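Local coordinates for Lin1840 protein (Listeria innocua serovar 6a, PDB 4ZOE) that probably hydrolyses terminal, non-reducing beta-D-glucosyl residues to release beta-D-glucose, as a family 3 glycosidase involved in beta-1,2-glucan metabolism, at residues L504-P509 with E524-G529. The protein carries 1 engineered substitution. Residues are numbered along the deposited sequence; the frame is centred on the assembly and turned at random.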
loop_
_atom_site.group_PDB
_atom_site.type_symbol
_atom_site.label_atom_id
_atom_site.label_comp_id
_atom_site.label_asym_id
_atom_site.label_seq_id
_atom_site.Cartn_x
_atom_site.Cartn_y
_atom_site.Cartn_z
ATOM N N LEU A 504 14.287 17.671 -17.521
ATOM C CA LEU A 504 12.976 17.376 -16.900
ATOM C C LEU A 504 12.752 18.173 -15.591
ATOM O O LEU A 504 13.626 18.162 -14.718
ATOM C CB LEU A 504 12.910 15.885 -16.595
ATOM C CG LEU A 504 11.622 15.375 -15.979
ATOM C CD1 LEU A 504 10.528 15.404 -17.036
ATOM C CD2 LEU A 504 11.819 13.990 -15.452
ATOM N N PHE A 505 11.644 18.904 -15.523
ATOM C CA PHE A 505 11.242 19.646 -14.347
ATOM C C PHE A 505 9.964 19.061 -13.773
ATOM O O PHE A 505 8.954 18.952 -14.467
ATOM C CB PHE A 505 11.029 21.113 -14.746
ATOM C CG PHE A 505 12.259 21.750 -15.291
ATOM C CD1 PHE A 505 12.629 21.560 -16.612
ATOM C CD2 PHE A 505 13.031 22.548 -14.454
ATOM C CE1 PHE A 505 13.778 22.136 -17.086
ATOM C CE2 PHE A 505 14.158 23.149 -14.929
ATOM C CZ PHE A 505 14.518 22.941 -16.224
ATOM N N ASN A 506 9.963 18.796 -12.464
ATOM C CA ASN A 506 8.919 18.071 -11.839
ATOM C C ASN A 506 9.108 17.999 -10.341
ATOM O O ASN A 506 10.192 18.229 -9.833
ATOM C CB ASN A 506 8.946 16.609 -12.376
ATOM C CG ASN A 506 10.250 15.977 -12.317
ATOM O OD1 ASN A 506 11.210 16.495 -12.894
ATOM N ND2 ASN A 506 10.340 14.734 -11.703
ATOM N N GLY A 507 8.033 17.599 -9.654
ATOM C CA GLY A 507 8.007 17.490 -8.222
ATOM C C GLY A 507 7.907 16.105 -7.623
ATOM O O GLY A 507 7.736 15.983 -6.411
ATOM N N ARG A 508 7.942 15.082 -8.458
ATOM C CA ARG A 508 7.786 13.699 -7.990
ATOM C C ARG A 508 8.521 12.840 -8.968
ATOM O O ARG A 508 8.638 13.233 -10.109
ATOM C CB ARG A 508 6.309 13.263 -8.005
ATOM C CG ARG A 508 5.584 13.548 -9.358
ATOM C CD ARG A 508 4.392 12.695 -9.650
ATOM N NE ARG A 508 3.331 12.864 -8.666
ATOM C CZ ARG A 508 2.557 13.916 -8.568
ATOM N NH1 ARG A 508 2.579 14.859 -9.490
ATOM N NH2 ARG A 508 1.595 13.908 -7.660
ATOM N N PRO A 509 8.949 11.663 -8.536
ATOM C CA PRO A 509 9.263 10.584 -9.465
ATOM C C PRO A 509 8.190 10.430 -10.502
ATOM O O PRO A 509 7.027 10.436 -10.152
ATOM C CB PRO A 509 9.435 9.416 -8.562
ATOM C CG PRO A 509 9.827 9.990 -7.171
ATOM C CD PRO A 509 9.016 11.239 -7.120
ATOM N N GLU A 524 17.551 15.509 -14.635
ATOM C CA GLU A 524 16.460 15.727 -13.711
ATOM C C GLU A 524 16.789 16.989 -12.888
ATOM O O GLU A 524 17.628 16.942 -12.006
ATOM C CB GLU A 524 16.323 14.515 -12.746
ATOM C CG GLU A 524 15.381 14.707 -11.567
ATOM C CD GLU A 524 13.931 14.919 -11.980
ATOM O OE1 GLU A 524 13.609 16.069 -12.384
ATOM O OE2 GLU A 524 13.107 13.958 -11.872
ATOM N N LEU A 525 16.110 18.059 -13.194
ATOM C CA LEU A 525 16.320 19.313 -12.476
ATOM C C LEU A 525 15.348 19.547 -11.356
ATOM O O LEU A 525 15.509 20.542 -10.582
ATOM C CB LEU A 525 16.156 20.419 -13.458
ATOM C CG LEU A 525 17.211 20.882 -14.441
ATOM C CD1 LEU A 525 18.603 21.071 -13.855
ATOM C CD2 LEU A 525 17.199 20.194 -15.767
ATOM N N TRP A 526 14.377 18.637 -11.224
ATOM C CA TRP A 526 13.256 18.830 -10.279
ATOM C C TRP A 526 12.676 20.279 -10.499
ATOM O O TRP A 526 12.430 20.759 -11.656
ATOM C CB TRP A 526 13.764 18.577 -8.839
ATOM C CG TRP A 526 14.306 17.236 -8.613
ATOM C CD1 TRP A 526 15.573 16.908 -8.381
ATOM C CD2 TRP A 526 13.545 16.050 -8.437
ATOM N NE1 TRP A 526 15.683 15.556 -8.150
ATOM C CE2 TRP A 526 14.426 15.024 -8.143
ATOM C CE3 TRP A 526 12.158 15.762 -8.455
ATOM C CZ2 TRP A 526 14.002 13.712 -7.944
ATOM C CZ3 TRP A 526 11.754 14.450 -8.207
ATOM C CH2 TRP A 526 12.663 13.461 -7.965
ATOM N N PHE A 527 12.424 21.003 -9.443
ATOM C CA PHE A 527 12.160 22.434 -9.612
ATOM C C PHE A 527 13.289 23.199 -8.871
ATOM O O PHE A 527 13.370 23.164 -7.627
ATOM C CB PHE A 527 10.784 22.807 -9.101
ATOM C CG PHE A 527 9.632 22.264 -9.914
ATOM C CD1 PHE A 527 9.486 22.569 -11.247
ATOM C CD2 PHE A 527 8.636 21.533 -9.296
ATOM C CE1 PHE A 527 8.386 22.119 -11.982
ATOM C CE2 PHE A 527 7.547 21.084 -10.014
ATOM C CZ PHE A 527 7.397 21.423 -11.343
ATOM N N PRO A 528 14.232 23.840 -9.624
ATOM C CA PRO A 528 15.383 24.331 -8.837
ATOM C C PRO A 528 15.161 25.668 -8.118
ATOM O O PRO A 528 16.041 26.061 -7.344
ATOM C CB PRO A 528 16.430 24.604 -9.913
ATOM C CG PRO A 528 16.010 23.781 -11.099
ATOM C CD PRO A 528 14.522 23.820 -11.086
ATOM N N GLY A 529 14.096 26.355 -8.456
ATOM C CA GLY A 529 13.788 27.648 -7.846
ATOM C C GLY A 529 14.171 28.834 -8.725
ATOM O O GLY A 529 14.238 28.771 -9.961
#
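L504 and E524 pair in parallel register with CA atoms 5.0 Å apart, and L525 N donates to L504 O (2.9 Å); one strand ends at E524, the other at F505, and a single weak bond from N506 N to W526 O (3.3 Å) links the chains where they turn into loops. Just past strand 500-505, N506 meets E524 from the opposite direction, amide and carboxylate nearly coplanar at 28°. The ND2 of N506 gives one N-H to the syn side of E524 OE2 (2.9 Å), slightly out of the carboxylate plane, and the other to R508 O (2.8 Å), both acceptors lying in the amide plane, which fixes the flip of the amide. A bend at chi2 (64°) turns the E524 carboxylate toward N506; W526 N reaches OE1 from the anti side, well tilted out of plane. On a separate patch, L525 CB lies over one face of F505, 4.1 Å from its centroid, while F527 lays a face against the N506 backbone. W526 turns its edge to R508 and P509 and also touches helix 103-108, joining the C-terminal-domain sheet to a helix of the N-terminal part. N506 OD1 sits 2.5 Å from E524 OE1; a carboxyl-held or shared proton is possible in this buried site, but its place remains undecided.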